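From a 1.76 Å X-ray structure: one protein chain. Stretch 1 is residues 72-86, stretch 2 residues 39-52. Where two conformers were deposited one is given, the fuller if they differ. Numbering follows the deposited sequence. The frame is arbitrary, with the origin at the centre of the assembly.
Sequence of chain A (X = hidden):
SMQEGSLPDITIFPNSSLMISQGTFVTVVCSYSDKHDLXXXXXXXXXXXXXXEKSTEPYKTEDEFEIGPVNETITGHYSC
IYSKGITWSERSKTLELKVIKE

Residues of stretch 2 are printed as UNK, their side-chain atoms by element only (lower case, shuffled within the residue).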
# COMPACT_ATOMS: atom_id res chain seq x y z
N GLU A 72 13.30 -10.13 -5.25
CA GLU A 72 13.62 -10.21 -3.83
C GLU A 72 13.69 -8.84 -3.14
O GLU A 72 13.51 -8.75 -1.96
CB GLU A 72 14.93 -10.99 -3.61
CG GLU A 72 16.21 -10.33 -4.13
CD GLU A 72 16.43 -10.47 -5.63
OE1 GLU A 72 15.70 -11.25 -6.30
OE2 GLU A 72 17.36 -9.80 -6.15
N THR A 73 13.96 -7.78 -3.91
CA THR A 73 14.02 -6.42 -3.36
C THR A 73 12.63 -5.94 -2.87
O THR A 73 12.54 -4.95 -2.13
CB THR A 73 14.59 -5.40 -4.38
OG1 THR A 73 13.65 -5.13 -5.44
CG2 THR A 73 15.90 -5.95 -4.99
N ILE A 74 11.58 -6.65 -3.26
CA ILE A 74 10.21 -6.25 -2.89
C ILE A 74 9.76 -6.84 -1.54
O ILE A 74 8.81 -6.33 -0.90
CB ILE A 74 9.25 -6.59 -4.04
CG1 ILE A 74 9.66 -5.83 -5.31
CG2 ILE A 74 7.79 -6.23 -3.70
CD1 ILE A 74 9.86 -4.33 -5.13
N THR A 75 10.44 -7.87 -1.06
CA THR A 75 10.20 -8.38 0.29
C THR A 75 10.33 -7.29 1.36
O THR A 75 11.34 -6.56 1.39
CB THR A 75 11.11 -9.58 0.60
OG1 THR A 75 10.79 -10.64 -0.31
CG2 THR A 75 10.95 -10.07 2.04
N GLY A 76 9.32 -7.17 2.23
CA GLY A 76 9.32 -6.15 3.28
C GLY A 76 7.95 -5.80 3.84
O GLY A 76 6.96 -6.45 3.50
N HIS A 77 7.93 -4.78 4.71
CA HIS A 77 6.73 -4.31 5.40
C HIS A 77 6.28 -3.01 4.82
O HIS A 77 7.09 -2.08 4.66
CB HIS A 77 7.00 -4.11 6.89
CG HIS A 77 7.22 -5.41 7.64
ND1 HIS A 77 8.40 -6.06 7.64
CD2 HIS A 77 6.35 -6.18 8.41
CE1 HIS A 77 8.30 -7.19 8.37
NE2 HIS A 77 7.05 -7.27 8.85
N TYR A 78 4.98 -2.90 4.52
CA TYR A 78 4.45 -1.78 3.77
C TYR A 78 3.30 -1.13 4.51
O TYR A 78 2.49 -1.81 5.13
CB TYR A 78 3.91 -2.24 2.43
CG TYR A 78 4.98 -2.68 1.45
CD1 TYR A 78 5.46 -1.82 0.47
CD2 TYR A 78 5.51 -3.97 1.51
CE1 TYR A 78 6.44 -2.21 -0.43
CE2 TYR A 78 6.49 -4.38 0.61
CZ TYR A 78 6.94 -3.51 -0.35
OH TYR A 78 7.89 -3.93 -1.25
N SER A 79 3.26 0.20 4.43
CA SER A 79 2.12 0.96 4.93
C SER A 79 1.90 2.18 4.05
O SER A 79 2.85 2.67 3.37
CB SER A 79 2.34 1.35 6.39
OG SER A 79 3.49 2.15 6.52
N CYS A 80 0.67 2.67 4.02
CA CYS A 80 0.34 3.89 3.27
C CYS A 80 0.33 5.08 4.25
O CYS A 80 -0.23 4.98 5.33
CB CYS A 80 -1.04 3.77 2.62
SG CYS A 80 -1.19 2.45 1.38
N ILE A 81 0.92 6.21 3.86
CA ILE A 81 0.90 7.45 4.66
C ILE A 81 0.36 8.58 3.80
O ILE A 81 0.87 8.84 2.69
CB ILE A 81 2.28 7.86 5.22
CG1 ILE A 81 2.89 6.69 6.02
CG2 ILE A 81 2.13 9.14 6.04
CD1 ILE A 81 4.35 6.82 6.40
N TYR A 82 -0.69 9.24 4.29
CA TYR A 82 -1.27 10.39 3.63
C TYR A 82 -0.76 11.62 4.37
O TYR A 82 -0.71 11.61 5.60
CB TYR A 82 -2.80 10.34 3.70
CG TYR A 82 -3.39 9.41 2.67
CD1 TYR A 82 -3.54 8.06 2.94
CD2 TYR A 82 -3.77 9.88 1.41
CE1 TYR A 82 -4.08 7.21 2.01
CE2 TYR A 82 -4.27 9.02 0.47
CZ TYR A 82 -4.43 7.69 0.78
OH TYR A 82 -4.95 6.86 -0.15
N SER A 83 -0.38 12.65 3.63
CA SER A 83 0.16 13.86 4.27
C SER A 83 -0.23 15.16 3.58
O SER A 83 -0.67 15.18 2.43
CB SER A 83 1.69 13.76 4.38
OG SER A 83 2.28 13.72 3.10
N LYS A 84 -0.06 16.24 4.33
CA LYS A 84 -0.22 17.61 3.84
C LYS A 84 0.90 18.41 4.53
O LYS A 84 0.97 18.45 5.77
CB LYS A 84 -1.59 18.16 4.24
CG LYS A 84 -1.85 19.61 3.86
CD LYS A 84 -2.19 19.75 2.38
CE LYS A 84 -2.45 21.21 1.98
NZ LYS A 84 -3.33 21.93 2.94
N GLY A 85 1.76 19.02 3.73
CA GLY A 85 2.92 19.74 4.26
C GLY A 85 3.81 18.82 5.07
O GLY A 85 3.96 17.63 4.76
N ILE A 86 4.39 19.38 6.13
CA ILE A 86 5.32 18.68 7.02
C ILE A 86 4.68 18.26 8.35
O ILE A 86 5.26 17.49 9.11
CB ILE A 86 6.55 19.57 7.32
CG1 ILE A 86 6.13 20.88 8.01
CG2 ILE A 86 7.32 19.84 6.03
CD1 ILE A 86 7.28 21.69 8.59
N UNK A 39 -5.61 15.67 2.41
CA UNK A 39 -4.19 15.34 2.19
C UNK A 39 -3.91 15.41 0.70
O UNK A 39 -4.74 14.97 -0.10
c UNK A 39 -4.21 13.90 4.26
c UNK A 39 -5.77 13.42 6.06
c UNK A 39 -3.65 14.39 6.56
c UNK A 39 -4.86 13.91 6.98
c UNK A 39 -3.88 13.96 2.79
c UNK A 39 -5.44 13.43 4.71
o UNK A 39 -5.14 13.93 8.34
c UNK A 39 -3.34 14.40 5.21
N UNK A 40 -2.77 16.00 0.33
CA UNK A 40 -2.42 16.16 -1.08
C UNK A 40 -1.29 15.25 -1.58
O UNK A 40 -1.00 15.24 -2.76
c UNK A 40 -2.14 17.64 -1.42
n UNK A 40 -0.61 19.47 -1.02
o UNK A 40 -0.27 17.52 0.08
c UNK A 40 -0.92 18.19 -0.72
N UNK A 41 -0.67 14.52 -0.66
CA UNK A 41 0.36 13.54 -1.00
C UNK A 41 0.03 12.18 -0.39
O UNK A 41 -0.52 12.08 0.70
s UNK A 41 2.63 14.79 -2.99
c UNK A 41 1.73 13.98 -0.49
c UNK A 41 2.27 15.18 -1.26
c UNK A 41 3.89 13.52 -2.77
N UNK A 42 0.42 11.13 -1.10
CA UNK A 42 0.32 9.79 -0.55
C UNK A 42 1.62 9.06 -0.85
O UNK A 42 2.16 9.12 -1.97
c UNK A 42 -0.91 8.97 -2.62
c UNK A 42 -0.90 9.03 -1.10
c UNK A 42 -0.96 7.62 -0.50
N UNK A 43 2.12 8.37 0.16
CA UNK A 43 3.34 7.61 0.00
C UNK A 43 3.19 6.18 0.50
O UNK A 43 2.45 5.88 1.46
n UNK A 43 5.93 10.08 6.07
n UNK A 43 6.08 9.13 4.00
c UNK A 43 5.86 9.04 2.56
c UNK A 43 4.52 8.31 0.65
c UNK A 43 5.62 10.10 4.79
n UNK A 43 4.87 11.10 4.33
c UNK A 43 4.59 8.30 2.16
N UNK A 44 3.87 5.31 -0.22
CA UNK A 44 4.01 3.94 0.19
C UNK A 44 5.33 3.87 0.91
O UNK A 44 6.38 4.16 0.32
c UNK A 44 3.89 1.55 -0.88
c UNK A 44 3.97 3.05 -1.04
c UNK A 44 3.69 1.00 -2.29
c UNK A 44 2.74 1.15 0.05
N UNK A 45 5.27 3.53 2.19
CA UNK A 45 6.46 3.35 3.03
C UNK A 45 6.81 1.87 3.03
O UNK A 45 5.93 1.02 3.19
c UNK A 45 7.17 4.18 6.81
o UNK A 45 7.43 5.33 7.18
c UNK A 45 6.19 3.82 4.46
o UNK A 45 6.70 3.31 7.59
c UNK A 45 7.45 3.82 5.35
N UNK A 46 8.09 1.56 2.84
CA UNK A 46 8.59 0.18 2.95
C UNK A 46 9.73 0.16 3.95
O UNK A 46 10.70 0.89 3.77
c UNK A 46 10.19 -2.07 0.19
c UNK A 46 10.78 -3.47 0.09
c UNK A 46 9.08 -0.32 1.60
n UNK A 46 11.95 -3.68 0.99
c UNK A 46 9.71 -1.73 1.59
N UNK A 47 9.61 -0.68 4.98
CA UNK A 47 10.67 -0.89 5.98
C UNK A 47 11.17 0.44 6.58
O UNK A 47 12.37 0.68 6.67
c UNK A 47 11.41 -3.05 4.86
c UNK A 47 11.83 -1.68 5.37
o UNK A 47 12.02 -3.54 3.87
o UNK A 47 10.49 -3.63 5.45
N UNK A 48 10.23 1.32 6.93
CA UNK A 48 10.57 2.60 7.55
C UNK A 48 11.01 3.74 6.66
O UNK A 48 11.32 4.81 7.18
N UNK A 49 11.05 3.57 5.33
CA UNK A 49 11.39 4.68 4.44
C UNK A 49 10.47 4.78 3.24
O UNK A 49 9.76 3.83 2.89
o UNK A 49 13.08 3.63 3.02
c UNK A 49 12.86 4.63 4.00
N UNK A 50 10.44 5.97 2.63
CA UNK A 50 9.61 6.21 1.47
C UNK A 50 10.04 5.32 0.31
O UNK A 50 11.22 5.31 -0.10
c UNK A 50 9.65 7.68 1.04
o UNK A 50 9.27 8.51 2.15
c UNK A 50 8.73 7.91 -0.13
N UNK A 51 9.09 4.54 -0.20
CA UNK A 51 9.32 3.64 -1.33
C UNK A 51 8.85 4.28 -2.63
O UNK A 51 9.57 4.31 -3.63
c UNK A 51 7.98 -0.06 -3.96
c UNK A 51 8.64 2.29 -1.05
c UNK A 51 8.85 1.26 -2.13
c UNK A 51 10.26 -0.34 -3.27
c UNK A 51 10.08 0.64 -2.29
c UNK A 51 9.21 -0.68 -4.12
c UNK A 51 7.80 0.89 -2.97
N UNK A 52 7.61 4.77 -2.64
CA UNK A 52 7.05 5.44 -3.80
C UNK A 52 6.13 6.53 -3.25
O UNK A 52 5.58 6.38 -2.14
c UNK A 52 6.22 4.48 -4.68
c UNK A 52 7.11 1.41 -7.32
s UNK A 52 5.95 2.23 -6.21
c UNK A 52 7.02 3.52 -5.54
O HOH W 1 2.56 11.27 2.00
O HOH W 2 6.29 0.22 6.47
O HOH W 3 12.81 -6.06 4.07

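Position 39 carries one carbon, then a ring of six carbons bearing an oxygen, packed beside Tyr82 CB: Tyr39. Its CG lies 3.9 Å from Tyr82 CB. Position 40 has two carbons, the second holding one oxygen and one nitrogen, lying near the aliphatic part of Lys84: Asn40. Its backbone N makes a weak hydrogen bond to Ser83 O (3.1 Å).

Position 41 is an unbranched run of two carbons, sulfur and carbon, its CB 3.6 Å from Ser83 OG: Met41. Here the regular ladder begins, with Met41 N to Ser83 O at 3.2 Å and Ser83 N to Met41 O at 3.0 Å. Position 42 has one carbon carrying two more, a short fork laid over a face of the Tyr82 ring: Val42, its CG2 3.8 Å from the ring centroid.

At position 43, three carbons lead to a nitrogen and then a carbon bearing two nitrogens, a planar end with one face on Ile81 CD1: Arg43. A water joins Arg43 NH1 to Ile81 O and Ser83 OG. Position 44 has four carbons, forked at the second, at the edge of the Tyr78 ring: Leu44, its CG 4.0 Å from Tyr78 CD1. Position 45 has three carbons, the third carrying two oxygens, one of them close to Ile81 CD1: Glu45, with OE1 3.5 Å from Ile81 CD1.

Position 46 is four carbons in a row ending in nitrogen, crossing a face of the Tyr78 ring to reach Thr75 O: Lys46. Its NZ gives Thr75 O a 3.0 Å hydrogen bond. Position 47 has two carbons, the second with two oxygens, one accepting from His77 N: Asp47. OD1 is that acceptor (2.9 Å from His77 N), while OD2 forms a salt bridge with Lys46 NZ (2.9 Å).

Position 48 has no side-chain atoms and a positive phi, which favours Gly48. Position 49 has one carbon then one oxygen and touches nothing on stretch 1: Ser49, which closes the type I' turn begun at Lys46. Position 50, one carbon carrying an oxygen and a carbon, makes no contact: Thr50. Position 51 has a carbon and a bare six-carbon ring, its face receiving the edge of Tyr78: Phe51, the planes at 89°. Position 52, two carbons, sulfur and carbon, makes no contact: Met52.

The rule is an antiparallel ladder with side chains sorted by alternation. Val42, Leu44 and Lys46 share a face with Tyr78, Cys80 and Tyr82; Met41, Arg43 and Glu45 share the other with Ser79, Ile81 and Ser83. At the turn, Asp47 continues the bonding through its side chain. Gly76 leaves room there: a CB would clash with Asp47 OD2 and Lys46 NZ.

Stretch 2 39-52: YNMVRLEKDGSTFM
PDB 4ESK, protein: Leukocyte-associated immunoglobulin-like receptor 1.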